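Local coordinates for uncharacterized ABC transporter solute-binding protein yclQ (PDB 3GFV) that binds iron-free and ferric petrobactin, and its precursor 3,4-dihydroxybenzoic acid, as the solute-binding component of an ABC transporter for siderophore-bound iron, at residues K183-F187 / H214-Y220; I177-D181 / I234-T238; R192-I196 / T273-S277. All coordinates share one frame; numbering follows the deposited sequence. Where two conformers were deposited one is given.

Contact 1 (K183-F187 / H214-Y220); sequences KISAF and HGQSVSY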
ATOM      1  N   LYS A 183      -7.166 -13.730  14.858  1.00 27.33           N
ATOM      2  CA  LYS A 183      -5.749 -13.687  15.220  1.00 24.95           C
ATOM      3  C   LYS A 183      -5.201 -12.273  14.980  1.00 25.42           C
ATOM      4  O   LYS A 183      -5.564 -11.606  14.007  1.00 27.48           O
ATOM      5  CB  LYS A 183      -4.926 -14.693  14.414  1.00 29.36           C
ATOM      6  CG  LYS A 183      -5.003 -16.155  14.903  1.00 43.72           C
ATOM      7  CD  LYS A 183      -6.253 -16.424  15.719  1.00 54.45           C
ATOM      8  CE  LYS A 183      -6.470 -17.920  15.939  1.00 66.03           C
ATOM      9  NZ  LYS A 183      -7.893 -18.215  16.281  1.00 71.18           N
ATOM     10  N   ILE A 184      -4.321 -11.829  15.863  1.00 22.97           N
ATOM     11  CA  ILE A 184      -3.770 -10.474  15.750  1.00 21.94           C
ATOM     12  C   ILE A 184      -2.288 -10.543  15.433  1.00 25.09           C
ATOM     13  O   ILE A 184      -1.580 -11.392  15.964  1.00 22.84           O
ATOM     14  CB  ILE A 184      -3.894  -9.761  17.110  1.00 28.69           C
ATOM     15  CG1 ILE A 184      -5.322  -9.840  17.632  1.00 42.08           C
ATOM     16  CG2 ILE A 184      -3.431  -8.315  17.003  1.00 34.83           C
ATOM     17  CD1 ILE A 184      -5.418  -9.604  19.138  1.00 45.37           C
ATOM     18  N   SER A 185      -1.800  -9.656  14.571  1.00 20.93           N
ATOM     19  CA  SER A 185      -0.369  -9.531  14.392  1.00 18.91           C
ATOM     20  C   SER A 185       0.031  -8.064  14.466  1.00 18.43           C
ATOM     21  O   SER A 185      -0.757  -7.193  14.121  1.00 22.56           O
ATOM     22  CB  SER A 185       0.080 -10.167  13.084  1.00 25.92           C
ATOM     23  OG  SER A 185      -0.669  -9.629  12.014  1.00 29.29           O
ATOM     24  N   ALA A 186       1.249  -7.815  14.936  1.00 20.09           N
ATOM     25  CA  ALA A 186       1.734  -6.458  15.188  1.00 16.98           C
ATOM     26  C   ALA A 186       2.770  -6.052  14.168  1.00 22.70           C
ATOM     27  O   ALA A 186       3.543  -6.887  13.702  1.00 21.87           O
ATOM     28  CB  ALA A 186       2.334  -6.360  16.618  1.00 20.67           C
ATOM     29  N   PHE A 187       2.799  -4.751  13.877  1.00 19.96           N
ATOM     30  CA  PHE A 187       3.667  -4.183  12.871  1.00 20.10           C
ATOM     31  C   PHE A 187       4.348  -2.957  13.452  1.00 19.53           C
ATOM     32  O   PHE A 187       3.677  -2.036  13.952  1.00 22.88           O
ATOM     33  CB  PHE A 187       2.819  -3.777  11.670  1.00 20.27           C
ATOM     34  CG  PHE A 187       2.270  -4.940  10.911  1.00 19.88           C
ATOM     35  CD1 PHE A 187       2.978  -5.466   9.831  1.00 22.80           C
ATOM     36  CD2 PHE A 187       1.048  -5.516  11.268  1.00 22.18           C
ATOM     37  CE1 PHE A 187       2.473  -6.551   9.118  1.00 24.62           C
ATOM     38  CE2 PHE A 187       0.540  -6.599  10.559  1.00 25.24           C
ATOM     39  CZ  PHE A 187       1.249  -7.112   9.482  1.00 23.48           C
ATOM     40  N   HIS A 214       3.879 -10.300   7.237  0.50 35.86           N
ATOM     41  CA  HIS A 214       2.721 -10.942   7.855  0.50 38.48           C
ATOM     42  C   HIS A 214       2.515 -10.436   9.289  0.50 32.51           C
ATOM     43  O   HIS A 214       1.471 -10.670   9.900  0.50 30.53           O
ATOM     44  CB  HIS A 214       2.919 -12.463   7.857  0.50 48.30           C
ATOM     45  CG  HIS A 214       1.730 -13.236   8.343  0.50 54.77           C
ATOM     46  ND1 HIS A 214       1.688 -13.837   9.584  0.50 60.44           N
ATOM     47  CD2 HIS A 214       0.544 -13.515   7.750  0.50 58.56           C
ATOM     48  CE1 HIS A 214       0.527 -14.448   9.735  0.50 60.31           C
ATOM     49  NE2 HIS A 214      -0.186 -14.268   8.638  0.50 59.04           N
ATOM     50  N   GLY A 215       3.523  -9.745   9.811  1.00 27.65           N
ATOM     51  CA  GLY A 215       3.476  -9.188  11.152  1.00 31.00           C
ATOM     52  C   GLY A 215       3.884 -10.193  12.214  1.00 29.88           C
ATOM     53  O   GLY A 215       4.013 -11.398  11.961  1.00 31.59           O
ATOM     54  N   GLN A 216       4.073  -9.688  13.424  1.00 22.66           N
ATOM     55  CA  GLN A 216       4.466 -10.528  14.553  1.00 23.00           C
ATOM     56  C   GLN A 216       3.221 -11.005  15.289  1.00 21.14           C
ATOM     57  O   GLN A 216       2.427 -10.213  15.769  1.00 23.26           O
ATOM     58  CB  GLN A 216       5.370  -9.733  15.493  1.00 25.48           C
ATOM     59  CG  GLN A 216       5.837 -10.470  16.725  1.00 30.86           C
ATOM     60  CD  GLN A 216       6.662  -9.564  17.625  1.00 44.83           C
ATOM     61  OE1 GLN A 216       7.668  -9.001  17.192  1.00 32.94           O
ATOM     62  NE2 GLN A 216       6.231  -9.406  18.879  1.00 52.32           N
ATOM     63  N   SER A 217       3.049 -12.314  15.364  1.00 23.74           N
ATOM     64  CA  SER A 217       1.881 -12.862  16.016  1.00 20.04           C
ATOM     65  C   SER A 217       1.887 -12.451  17.497  1.00 26.87           C
ATOM     66  O   SER A 217       2.907 -12.591  18.179  1.00 27.13           O
ATOM     67  CB  SER A 217       1.886 -14.391  15.844  1.00 26.36           C
ATOM     68  OG  SER A 217       0.859 -14.982  16.613  1.00 31.48           O
ATOM     69  N   VAL A 218       0.772 -11.884  17.968  1.00 22.79           N
ATOM     70  CA  VAL A 218       0.658 -11.441  19.360  1.00 27.52           C
ATOM     71  C   VAL A 218      -0.718 -11.765  19.943  1.00 31.11           C
ATOM     72  O   VAL A 218      -1.668 -11.989  19.209  1.00 27.87           O
ATOM     73  CB  VAL A 218       0.911  -9.927  19.525  1.00 25.09           C
ATOM     74  CG1 VAL A 218       2.353  -9.546  19.166  1.00 24.94           C
ATOM     75  CG2 VAL A 218      -0.089  -9.104  18.714  1.00 22.33           C
ATOM     76  N   SER A 219      -0.816 -11.760  21.272  1.00 34.50           N
ATOM     77  CA  SER A 219      -2.071 -12.020  21.984  1.00 32.21           C
ATOM     78  C   SER A 219      -2.759 -10.723  22.415  1.00 33.64           C
ATOM     79  O   SER A 219      -2.204  -9.623  22.284  1.00 30.85           O
ATOM     80  CB  SER A 219      -1.777 -12.830  23.250  1.00 34.60           C
ATOM     81  OG  SER A 219      -0.953 -12.045  24.110  1.00 38.33           O
ATOM     82  N   TYR A 220      -3.962 -10.854  22.972  1.00 36.45           N
ATOM     83  CA  TYR A 220      -4.644  -9.701  23.551  1.00 37.21           C
ATOM     84  C   TYR A 220      -3.835  -9.141  24.712  1.00 40.85           C
ATOM     85  O   TYR A 220      -3.760  -7.918  24.903  1.00 37.50           O
ATOM     86  CB  TYR A 220      -6.056 -10.070  24.026  1.00 49.60           C
ATOM     87  CG  TYR A 220      -7.022 -10.394  22.903  1.00 60.49           C
ATOM     88  CD1 TYR A 220      -8.282  -9.807  22.846  1.00 62.19           C
ATOM     89  CD2 TYR A 220      -6.670 -11.283  21.895  1.00 67.90           C
ATOM     90  CE1 TYR A 220      -9.167 -10.106  21.818  1.00 62.94           C
ATOM     91  CE2 TYR A 220      -7.543 -11.585  20.865  1.00 70.46           C
ATOM     92  CZ  TYR A 220      -8.791 -10.997  20.832  1.00 67.51           C
ATOM     93  OH  TYR A 220      -9.652 -11.303  19.797  1.00 68.45           O
TER
HETATM   94  O   HOH W   1      -3.683 -13.473  18.058  1.00 29.09           O
HETATM   95  O   HOH W   2      -1.486 -14.253  15.574  1.00 30.44           O
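The carbonyl oxygen of Ile-184 is gripped twice: Val-218 N donates to Ile-184 O at 3.1 Å along a nearly straight N-H (176°), and a water that also bonds Ser-217 OG donates to the same oxygen. A second water accepts from Ile-184 N and donates to Val-218 O where the strands part. Farther along, Ala-186 and Gln-216 form an antiparallel hydrogen-bonded pair, with Ala-186 N to Gln-216 O at 2.8 Å and Gln-216 N to Ala-186 O at 2.9 Å, the latter on a lone pair in the carbonyl plane. Between the two rungs Ser-185 faces Ser-217 in a non-hydrogen-bonded pair. On the face carrying Ile-184, Ala-186 and Val-218, Ile-184 CG2 meets Val-218 CG2 at 3.8 Å, the two side chains crossing nearly at right angles. The other branch of Ile-184, with CG1 opposite the carbonyl carbon (chi1 -52°), carries CD1 to 3.4 Å from Tyr-220 CE2, near helix 246-250. At the other end Gly-215 CA sits over one face of the Phe-187 ring in a CH-pi contact, 3.7 Å from the centroid. Strand 183-187 and the short strand 216-218 thus pair antiparallel within the mixed sheet of the periplasmic binding protein fold; the pairing is direct at Ala-186 and Gln-216, while near Val-218 a water supplies one of the two backbone links.

Contact 2 (I177-D181 / I234-T238); sequences IMAND and IDRGT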
ATOM      1  N   ILE A 177      -1.868  -2.941  14.361  1.00 17.40           N
ATOM      2  CA  ILE A 177      -2.198  -4.384  14.361  1.00 16.54           C
ATOM      3  C   ILE A 177      -3.049  -4.739  13.166  1.00 20.61           C
ATOM      4  O   ILE A 177      -3.795  -3.910  12.659  1.00 19.94           O
ATOM      5  CB  ILE A 177      -2.933  -4.867  15.618  1.00 19.20           C
ATOM      6  CG1 ILE A 177      -4.249  -4.094  15.837  1.00 21.23           C
ATOM      7  CG2 ILE A 177      -1.993  -4.815  16.853  1.00 20.98           C
ATOM      8  CD1 ILE A 177      -5.124  -4.640  16.934  1.00 24.51           C
HETATM    9  N   MSE A 178      -2.957  -5.998  12.747  1.00 22.13           N
HETATM   10  CA  MSE A 178      -3.865  -6.520  11.739  1.00 19.45           C
HETATM   11  C   MSE A 178      -4.611  -7.705  12.341  1.00 22.47           C
HETATM   12  O   MSE A 178      -4.008  -8.571  13.011  1.00 25.95           O
HETATM   13  CB  MSE A 178      -3.116  -6.907  10.455  1.00 21.83           C
HETATM   14  CG  MSE A 178      -4.032  -7.483   9.400  1.00 25.04           C
HETATM   15 SE   MSE A 178      -3.002  -7.763   7.737  0.80 43.15          SE
HETATM   16  CE  MSE A 178      -2.095  -9.337   8.322  1.00 26.06           C
ATOM     17  N   ALA A 179      -5.925  -7.700  12.165  1.00 20.66           N
ATOM     18  CA  ALA A 179      -6.783  -8.794  12.615  1.00 23.65           C
ATOM     19  C   ALA A 179      -7.088  -9.718  11.447  1.00 25.76           C
ATOM     20  O   ALA A 179      -7.353  -9.262  10.349  1.00 25.34           O
ATOM     21  CB  ALA A 179      -8.072  -8.248  13.190  1.00 24.80           C
ATOM     22  N   ASN A 180      -7.078 -11.025  11.701  1.00 22.84           N
ATOM     23  CA  ASN A 180      -7.302 -11.973  10.634  1.00 25.30           C
ATOM     24  C   ASN A 180      -7.976 -13.181  11.229  1.00 27.76           C
ATOM     25  O   ASN A 180      -7.329 -14.027  11.864  1.00 28.48           O
ATOM     26  CB  ASN A 180      -5.989 -12.341   9.955  1.00 26.81           C
ATOM     27  CG  ASN A 180      -6.184 -13.290   8.793  1.00 37.99           C
ATOM     28  OD1 ASN A 180      -7.029 -13.065   7.925  1.00 35.90           O
ATOM     29  ND2 ASN A 180      -5.398 -14.359   8.769  1.00 44.82           N
ATOM     30  N   ASP A 181      -9.298 -13.218  11.086  1.00 28.99           N
ATOM     31  CA  ASP A 181     -10.084 -14.307  11.624  1.00 31.66           C
ATOM     32  C   ASP A 181      -9.777 -14.448  13.109  1.00 34.20           C
ATOM     33  O   ASP A 181      -9.576 -15.556  13.616  1.00 39.03           O
ATOM     34  CB  ASP A 181      -9.749 -15.591  10.889  1.00 36.26           C
ATOM     35  CG  ASP A 181     -10.776 -16.687  11.133  1.00 52.45           C
ATOM     36  OD1 ASP A 181     -11.850 -16.383  11.708  1.00 54.96           O
ATOM     37  OD2 ASP A 181     -10.504 -17.848  10.746  1.00 53.03           O
ATOM     38  N   ILE A 234      -6.003  -2.826  11.007  1.00 17.41           N
ATOM     39  CA  ILE A 234      -6.298  -3.263   9.633  1.00 15.77           C
ATOM     40  C   ILE A 234      -6.925  -4.627   9.760  1.00 19.93           C
ATOM     41  O   ILE A 234      -6.459  -5.447  10.548  1.00 22.56           O
ATOM     42  CB  ILE A 234      -5.009  -3.348   8.804  1.00 17.25           C
ATOM     43  CG1 ILE A 234      -4.454  -1.937   8.600  1.00 22.81           C
ATOM     44  CG2 ILE A 234      -5.254  -3.985   7.430  1.00 19.29           C
ATOM     45  CD1 ILE A 234      -2.982  -1.938   8.334  1.00 29.52           C
ATOM     46  N   ASP A 235      -7.995  -4.870   9.016  1.00 17.19           N
ATOM     47  CA  ASP A 235      -8.649  -6.172   9.078  1.00 22.28           C
ATOM     48  C   ASP A 235      -8.436  -6.936   7.773  1.00 24.04           C
ATOM     49  O   ASP A 235      -9.021  -6.594   6.738  1.00 23.25           O
ATOM     50  CB  ASP A 235     -10.131  -6.001   9.340  1.00 17.82           C
ATOM     51  CG  ASP A 235     -10.782  -7.305   9.778  1.00 23.55           C
ATOM     52  OD1 ASP A 235     -10.605  -8.313   9.071  1.00 25.60           O
ATOM     53  OD2 ASP A 235     -11.395  -7.324  10.852  1.00 27.96           O
ATOM     54  N   ARG A 236      -7.595  -7.967   7.820  1.00 22.23           N
ATOM     55  CA  ARG A 236      -7.267  -8.713   6.599  1.00 23.08           C
ATOM     56  C   ARG A 236      -8.510  -9.399   6.037  1.00 24.69           C
ATOM     57  O   ARG A 236      -8.696  -9.471   4.821  1.00 22.78           O
ATOM     58  CB  ARG A 236      -6.184  -9.756   6.871  1.00 27.39           C
ATOM     59  CG  ARG A 236      -5.792 -10.573   5.633  1.00 27.26           C
ATOM     60  CD  ARG A 236      -4.735 -11.615   5.943  1.00 34.59           C
ATOM     61  NE  ARG A 236      -4.421 -12.420   4.761  1.00 37.40           N
ATOM     62  CZ  ARG A 236      -5.061 -13.538   4.423  1.00 41.29           C
ATOM     63  NH1 ARG A 236      -6.050 -14.002   5.182  1.00 37.95           N
ATOM     64  NH2 ARG A 236      -4.705 -14.198   3.321  1.00 37.62           N
ATOM     65  N   GLY A 237      -9.356  -9.897   6.928  1.00 23.58           N
ATOM     66  CA  GLY A 237     -10.591 -10.551   6.507  1.00 24.96           C
ATOM     67  C   GLY A 237     -11.433  -9.573   5.704  1.00 28.34           C
ATOM     68  O   GLY A 237     -11.886  -9.882   4.599  1.00 26.11           O
ATOM     69  N   THR A 238     -11.635  -8.378   6.251  1.00 27.31           N
ATOM     70  CA  THR A 238     -12.446  -7.380   5.559  1.00 26.13           C
ATOM     71  C   THR A 238     -11.845  -7.060   4.204  1.00 26.19           C
ATOM     72  O   THR A 238     -12.564  -6.919   3.204  1.00 27.33           O
ATOM     73  CB  THR A 238     -12.574  -6.095   6.388  1.00 29.07           C
ATOM     74  OG1 THR A 238     -13.139  -6.425   7.661  1.00 27.84           O
ATOM     75  CG2 THR A 238     -13.472  -5.087   5.687  1.00 33.77           C
TER
HETATM   76  O   HOH W   3     -10.770 -10.819  10.132  1.00 23.19           O
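Ala-179 is held at both backbone polar atoms by the end of the neighbouring strand and the helix after it: Ala-179 N donates to Ile-234 O at 2.8 Å, and Ala-179 O accepts from Arg-236 N at 2.9 Å. Ile-234 N continues the parallel ladder, donating to Ile-177 O at 3.0 Å. Beyond these rungs the side chains of Asn-180 and Arg-236 run side by side, and Arg-236 NH1 reaches Asn-180 OD1 at 3.1 Å. The oxygen lies in the guanidinium plane, yet the amide stands almost perpendicular to it (84°). Arg-236 NE turns to Tyr-275 OH, and these two bonds together limit rotation of the guanidinium. Asp-235 N-caps helix 236-240 by accepting from Thr-238 N at OD1, while its OD2 is bonded to Ser-245 N and Thr-246 OG1. A water links Asp-235 OD1 to Asp-181 N. Outward on the Ile-234 face, Met-178, a selenomethionine, extends CG anti to the backbone N (chi1 179°) and packs CG against Ile-234 CG2 at 4.2 Å. The extended chain carries SE to 3.9 Å from Arg-236 CB, and only CE turns aside. The parallel pair belongs to the mixed sheet of an alpha/beta lobe of the periplasmic binding protein fold.

Contact 3 (R192-I196 / T273-S277); sequences RYGLI and TWYLS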
ATOM      1  N   ARG A 192       5.656  -4.067   7.032  1.00 24.51           N
ATOM      2  CA  ARG A 192       4.707  -3.762   5.984  1.00 29.06           C
ATOM      3  C   ARG A 192       3.940  -2.463   6.246  1.00 28.17           C
ATOM      4  O   ARG A 192       3.692  -1.686   5.339  1.00 25.18           O
ATOM      5  CB  ARG A 192       3.735  -4.928   5.862  1.00 27.29           C
ATOM      6  CG  ARG A 192       2.673  -4.715   4.825  1.00 33.60           C
ATOM      7  CD  ARG A 192       1.793  -5.947   4.812  1.00 42.25           C
ATOM      8  NE  ARG A 192       0.993  -6.028   3.604  1.00 56.58           N
ATOM      9  CZ  ARG A 192       0.292  -7.099   3.261  1.00 66.83           C
ATOM     10  NH1 ARG A 192       0.301  -8.179   4.037  1.00 68.23           N
ATOM     11  NH2 ARG A 192      -0.416  -7.087   2.143  1.00 68.26           N
ATOM     12  N   TYR A 193       3.582  -2.210   7.500  1.00 22.65           N
ATOM     13  CA  TYR A 193       2.839  -0.995   7.828  1.00 23.64           C
ATOM     14  C   TYR A 193       3.657  -0.046   8.693  1.00 26.64           C
ATOM     15  O   TYR A 193       3.115   0.874   9.335  1.00 26.32           O
ATOM     16  CB  TYR A 193       1.494  -1.326   8.504  1.00 24.16           C
ATOM     17  CG  TYR A 193       0.640  -2.278   7.693  1.00 23.27           C
ATOM     18  CD1 TYR A 193       0.191  -1.935   6.421  1.00 28.42           C
ATOM     19  CD2 TYR A 193       0.305  -3.532   8.185  1.00 24.79           C
ATOM     20  CE1 TYR A 193      -0.576  -2.823   5.672  1.00 31.46           C
ATOM     21  CE2 TYR A 193      -0.462  -4.410   7.452  1.00 30.08           C
ATOM     22  CZ  TYR A 193      -0.904  -4.049   6.192  1.00 43.47           C
ATOM     23  OH  TYR A 193      -1.673  -4.922   5.451  1.00 45.62           O
ATOM     24  N   GLY A 194       4.966  -0.260   8.681  1.00 23.67           N
ATOM     25  CA  GLY A 194       5.900   0.596   9.379  1.00 22.55           C
ATOM     26  C   GLY A 194       5.819   2.076   9.035  1.00 25.18           C
ATOM     27  O   GLY A 194       6.259   2.904   9.828  1.00 22.68           O
ATOM     28  N   LEU A 195       5.288   2.427   7.865  1.00 19.98           N
ATOM     29  CA  LEU A 195       5.275   3.846   7.482  1.00 18.95           C
ATOM     30  C   LEU A 195       4.546   4.742   8.483  1.00 21.33           C
ATOM     31  O   LEU A 195       4.842   5.935   8.571  1.00 20.20           O
ATOM     32  CB  LEU A 195       4.741   4.054   6.054  1.00 21.13           C
ATOM     33  CG  LEU A 195       3.225   4.083   5.842  1.00 21.91           C
ATOM     34  CD1 LEU A 195       2.949   4.604   4.428  1.00 24.92           C
ATOM     35  CD2 LEU A 195       2.647   2.694   6.027  1.00 23.83           C
ATOM     36  N   ILE A 196       3.615   4.174   9.252  1.00 20.17           N
ATOM     37  CA  ILE A 196       2.894   4.959  10.248  1.00 20.88           C
ATOM     38  C   ILE A 196       3.902   5.539  11.250  1.00 19.79           C
ATOM     39  O   ILE A 196       3.762   6.679  11.705  1.00 21.29           O
ATOM     40  CB  ILE A 196       1.818   4.097  10.936  1.00 18.79           C
ATOM     41  CG1 ILE A 196       0.638   3.902   9.971  1.00 20.90           C
ATOM     42  CG2 ILE A 196       1.358   4.759  12.227  1.00 19.14           C
ATOM     43  CD1 ILE A 196      -0.363   2.787  10.376  1.00 18.84           C
ATOM     44  N   THR A 273      -7.629  -0.939   1.076  1.00 20.17           N
ATOM     45  CA  THR A 273      -6.553  -0.114   0.542  1.00 21.06           C
ATOM     46  C   THR A 273      -5.210  -0.443   1.190  1.00 23.27           C
ATOM     47  O   THR A 273      -4.198  -0.601   0.507  1.00 17.82           O
ATOM     48  CB  THR A 273      -6.891   1.374   0.702  1.00 21.34           C
ATOM     49  OG1 THR A 273      -8.037   1.667  -0.101  1.00 23.50           O
ATOM     50  CG2 THR A 273      -5.722   2.266   0.261  1.00 20.77           C
ATOM     51  N   TRP A 274      -5.201  -0.580   2.521  1.00 17.74           N
ATOM     52  CA  TRP A 274      -3.949  -0.813   3.229  1.00 18.36           C
ATOM     53  C   TRP A 274      -3.336  -2.183   2.957  1.00 19.10           C
ATOM     54  O   TRP A 274      -2.105  -2.313   2.866  1.00 20.95           O
ATOM     55  CB  TRP A 274      -4.118  -0.580   4.740  1.00 18.11           C
ATOM     56  CG  TRP A 274      -4.177   0.862   5.099  1.00 20.10           C
ATOM     57  CD1 TRP A 274      -5.197   1.732   4.841  1.00 16.83           C
ATOM     58  CD2 TRP A 274      -3.170   1.615   5.782  1.00 19.01           C
ATOM     59  NE1 TRP A 274      -4.888   2.984   5.328  1.00 18.10           N
ATOM     60  CE2 TRP A 274      -3.633   2.944   5.877  1.00 18.24           C
ATOM     61  CE3 TRP A 274      -1.906   1.299   6.294  1.00 19.29           C
ATOM     62  CZ2 TRP A 274      -2.889   3.958   6.501  1.00 18.76           C
ATOM     63  CZ3 TRP A 274      -1.162   2.306   6.909  1.00 20.07           C
ATOM     64  CH2 TRP A 274      -1.663   3.618   7.008  1.00 20.94           C
ATOM     65  N   TYR A 275      -4.195  -3.190   2.786  1.00 19.05           N
ATOM     66  CA  TYR A 275      -3.735  -4.557   2.574  1.00 21.22           C
ATOM     67  C   TYR A 275      -3.484  -4.894   1.093  1.00 22.33           C
ATOM     68  O   TYR A 275      -2.492  -5.541   0.761  1.00 24.23           O
ATOM     69  CB  TYR A 275      -4.733  -5.538   3.188  1.00 19.95           C
ATOM     70  CG  TYR A 275      -4.273  -6.969   3.099  1.00 23.58           C
ATOM     71  CD1 TYR A 275      -3.219  -7.422   3.885  1.00 31.13           C
ATOM     72  CD2 TYR A 275      -4.881  -7.858   2.229  1.00 31.29           C
ATOM     73  CE1 TYR A 275      -2.793  -8.742   3.819  1.00 37.86           C
ATOM     74  CE2 TYR A 275      -4.462  -9.179   2.155  1.00 37.56           C
ATOM     75  CZ  TYR A 275      -3.413  -9.610   2.951  1.00 39.37           C
ATOM     76  OH  TYR A 275      -2.985 -10.922   2.878  1.00 46.29           O
ATOM     77  N   LEU A 276      -4.354  -4.428   0.208  1.00 18.75           N
ATOM     78  CA  LEU A 276      -4.251  -4.810  -1.208  1.00 19.86           C
ATOM     79  C   LEU A 276      -3.485  -3.781  -2.012  1.00 24.31           C
ATOM     80  O   LEU A 276      -3.024  -4.066  -3.117  1.00 22.29           O
ATOM     81  CB  LEU A 276      -5.629  -4.919  -1.834  1.00 22.40           C
ATOM     82  CG  LEU A 276      -6.550  -5.928  -1.142  1.00 27.83           C
ATOM     83  CD1 LEU A 276      -7.959  -5.837  -1.716  1.00 26.12           C
ATOM     84  CD2 LEU A 276      -5.982  -7.345  -1.225  1.00 28.66           C
ATOM     85  N   SER A 277      -3.369  -2.574  -1.481  1.00 20.62           N
ATOM     86  CA  SER A 277      -2.787  -1.497  -2.280  1.00 19.94           C
ATOM     87  C   SER A 277      -1.699  -0.758  -1.503  1.00 22.71           C
ATOM     88  O   SER A 277      -0.953  -1.363  -0.742  1.00 23.50           O
ATOM     89  CB  SER A 277      -3.872  -0.532  -2.764  1.00 21.09           C
ATOM     90  OG  SER A 277      -3.330   0.389  -3.725  1.00 21.87           O
TER
HETATM   91  O   HOH W   4       0.313  -3.981   2.105  1.00 44.34           O
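In this periplasmic binding protein fold, the loop leading into helix 195-198 packs against the C-terminal end of helix 271-276, near the centre of the chain and beside a bound phosphate that probably comes from the crystallisation liquor. Arg-192 runs extended from CG to NE and sets NH2 over one face of the Tyr-275 ring, toward its CD1-CE1 side, 3.3 Å from Tyr-275 CD1, the guanidinium and ring planes inclined by 38°. Arg-192 NH1 forms a salt bridge with the phosphate and also bonds Thr-213 O, and Arg-104 adds a cation-pi contact to the Tyr-275 ring. Such a basic cluster would suit an anionic guest; whether petrobactin binds at it is not established. A water accepts from Arg-192 NE at 2.6 Å and lies 3.0 Å from Trp-274 O, to which it can donate; it sits at the edge of the guanidinium.

Arg-192 CG lies over the centre of one face of the Tyr-193 ring, while Trp-274 O meets the edge of that ring in its plane, 3.2 Å from Tyr-193 CE1. The indole also receives Tyr-193 CD1 at its own edge. Trp-274 presents its six-membered ring to Ile-196, whose CD1 comes to 3.6 Å from Trp-274 CZ3. Leu-195 CD2 joins from the same segment. Tyr-193 OH is buried without a hydrogen-bonding partner and rests at the edge of the Tyr-275 ring, 3.3 Å from Tyr-275 CD1.

How the contacts relate
From the N terminus, strand 173-180 comes first and turns back as strand 183-187, its antiparallel neighbour in the mixed sheet. Contact 2 closes the loop from 177-181 to 234-238, and contact 1, joining 183-187 to 214-220, is nested inside it. Contact 3 starts within both loops, at 192-196, but ends beyond them at 273-277, so it crosses each. Strands 183-187 and 230-235 flank strand 173-180, so contacts 1 and 2 belong to the same sheet, and contact 3 ties the loop at 192-196 to helix 271-276 beside it. Phe-187 packs on Tyr-193 between contacts 1 and 3, and Met-178 of contact 2 touches Phe-187, Tyr-193 and Tyr-275, joining all three.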